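Local coordinates for putative isomerase (Streptomyces coelicolor A3, PDB 2OQH), which probably dehydrates D-glucarate to 5-dehydro-4-deoxy-D-glucarate, as a member of the enolase superfamily with a TIM-barrel domain, at residues His286-Gly291 with Thr316-Arg321. Numbering follows the deposited sequence.
Sequences HCETFG and TPVLSR
The carboxylate of E288 is the flat group that meets V318, and it does so through one oxygen: OE2 lies 3.8 Å from V318 CB and 4.1 Å from P317 CB. Away from this meeting point, the F290 ring has the carbonyl oxygen of H286 at its edge, in the ring plane. A glutamate suits the exposed last turn of helix 277-289: chi1 of -60° sets CG beside the backbone N and 3.9 Å from V318 CB, and the extended chi2 (-172°) carries the charged end on at the surface. No direct hydrogen bond joins the segments. Instead a water accepts from V318 N at 3.0 Å and donates weakly to E288 OE2. Branched V318 also packs on A284 and M294. P317, whose ring restricts phi, fits the second position of the type I turn T316-L319, closed by L319 N to T316 O (3.1 Å); R125 donates hydrogen bonds to the carbonyl oxygens of T316 and P317. G291, whose positive phi glycine takes readily, is the C-prime residue of a Schellman motif (L292 N to C287 O, weak G291 N to E288 O). Thus successive beta-alpha units meet at the N-terminal end of the TIM-barrel strands, away from the end where enolase-superfamily active sites lie.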
loop_
_atom_site.group_PDB
_atom_site.type_symbol
_atom_site.label_atom_id
_atom_site.label_comp_id
_atom_site.label_asym_id
_atom_site.label_seq_id
_atom_site.Cartn_x
_atom_site.Cartn_y
_atom_site.Cartn_z
ATOM N N HIS A 286 12.965 7.615 8.843
ATOM C CA HIS A 286 12.941 6.952 10.147
ATOM C C HIS A 286 13.479 5.525 10.059
ATOM O O HIS A 286 14.238 5.083 10.921
ATOM C CB HIS A 286 11.516 6.911 10.715
ATOM C CG HIS A 286 11.064 8.198 11.345
ATOM N ND1 HIS A 286 10.969 9.381 10.645
ATOM C CD2 HIS A 286 10.631 8.468 12.600
ATOM C CE1 HIS A 286 10.493 10.323 11.442
ATOM N NE2 HIS A 286 10.280 9.796 12.634
ATOM N N CYS A 287 13.076 4.797 9.023
ATOM C CA CYS A 287 13.536 3.422 8.863
ATOM C C CYS A 287 15.050 3.312 8.663
ATOM O O CYS A 287 15.690 2.413 9.216
ATOM C CB CYS A 287 12.816 2.751 7.697
ATOM S SG CYS A 287 11.083 2.426 8.019
ATOM N N GLU A 288 15.617 4.208 7.866
ATOM C CA GLU A 288 17.054 4.175 7.627
ATOM C C GLU A 288 17.810 4.496 8.913
ATOM O O GLU A 288 18.832 3.884 9.209
ATOM C CB GLU A 288 17.443 5.175 6.537
ATOM C CG GLU A 288 16.767 4.921 5.200
ATOM C CD GLU A 288 17.317 5.806 4.099
ATOM O OE1 GLU A 288 17.509 7.015 4.346
ATOM O OE2 GLU A 288 17.549 5.296 2.983
ATOM N N THR A 289 17.298 5.457 9.675
ATOM C CA THR A 289 17.934 5.859 10.925
ATOM C C THR A 289 17.972 4.705 11.917
ATOM O O THR A 289 18.951 4.521 12.637
ATOM C CB THR A 289 17.183 7.045 11.576
ATOM O OG1 THR A 289 17.248 8.182 10.708
ATOM C CG2 THR A 289 17.804 7.406 12.934
ATOM N N PHE A 290 16.913 3.908 11.939
ATOM C CA PHE A 290 16.851 2.799 12.874
ATOM C C PHE A 290 17.182 1.445 12.287
ATOM O O PHE A 290 16.906 0.416 12.898
ATOM C CB PHE A 290 15.475 2.770 13.526
ATOM C CG PHE A 290 15.328 3.776 14.631
ATOM C CD1 PHE A 290 15.694 3.447 15.938
ATOM C CD2 PHE A 290 14.867 5.063 14.367
ATOM C CE1 PHE A 290 15.621 4.401 16.972
ATOM C CE2 PHE A 290 14.790 6.024 15.392
ATOM C CZ PHE A 290 15.166 5.679 16.697
ATOM N N GLY A 291 17.790 1.451 11.108
ATOM C CA GLY A 291 18.160 0.203 10.467
ATOM C C GLY A 291 16.998 -0.751 10.258
ATOM O O GLY A 291 17.112 -1.946 10.518
ATOM N N THR A 316 12.761 6.966 -3.455
ATOM C CA THR A 316 13.172 6.540 -2.119
ATOM C C THR A 316 14.092 5.318 -2.072
ATOM O O THR A 316 13.652 4.184 -2.269
ATOM C CB THR A 316 11.915 6.283 -1.263
ATOM O OG1 THR A 316 11.040 7.420 -1.353
ATOM C CG2 THR A 316 12.290 6.057 0.197
ATOM N N PRO A 317 15.387 5.538 -1.785
ATOM C CA PRO A 317 16.373 4.459 -1.711
ATOM C C PRO A 317 15.984 3.207 -0.913
ATOM O O PRO A 317 16.092 2.097 -1.419
ATOM C CB PRO A 317 17.599 5.163 -1.134
ATOM C CG PRO A 317 17.523 6.507 -1.775
ATOM C CD PRO A 317 16.043 6.849 -1.607
ATOM N N VAL A 318 15.526 3.377 0.322
ATOM C CA VAL A 318 15.175 2.229 1.156
ATOM C C VAL A 318 14.043 1.327 0.625
ATOM O O VAL A 318 13.924 0.169 1.032
ATOM C CB VAL A 318 14.842 2.684 2.602
ATOM C CG1 VAL A 318 13.494 3.387 2.640
ATOM C CG2 VAL A 318 14.870 1.496 3.538
ATOM N N LEU A 319 13.214 1.839 -0.276
ATOM C CA LEU A 319 12.136 1.026 -0.831
ATOM C C LEU A 319 12.676 0.199 -2.000
ATOM O O LEU A 319 12.254 0.353 -3.148
ATOM C CB LEU A 319 10.985 1.926 -1.280
ATOM C CG LEU A 319 10.209 2.527 -0.100
ATOM C CD1 LEU A 319 9.276 3.628 -0.570
ATOM C CD2 LEU A 319 9.436 1.426 0.596
ATOM N N SER A 320 13.607 -0.695 -1.683
ATOM C CA SER A 320 14.261 -1.536 -2.675
ATOM C C SER A 320 13.679 -2.936 -2.826
ATOM O O SER A 320 14.253 -3.775 -3.521
ATOM C CB SER A 320 15.732 -1.669 -2.315
ATOM O OG SER A 320 15.864 -2.265 -1.034
ATOM N N ARG A 321 12.548 -3.188 -2.188
ATOM C CA ARG A 321 11.923 -4.505 -2.238
ATOM C C ARG A 321 10.750 -4.543 -3.203
ATOM O O ARG A 321 10.290 -3.506 -3.674
ATOM C CB ARG A 321 11.420 -4.883 -0.844
ATOM C CG ARG A 321 12.506 -4.941 0.222
ATOM C CD ARG A 321 11.910 -4.721 1.607
ATOM N NE ARG A 321 12.914 -4.794 2.671
ATOM C CZ ARG A 321 13.174 -5.882 3.390
ATOM N NH1 ARG A 321 12.501 -7.005 3.165
ATOM N NH2 ARG A 321 14.101 -5.843 4.343
HETATM O O HOH W 1 15.270 6.123 1.434
#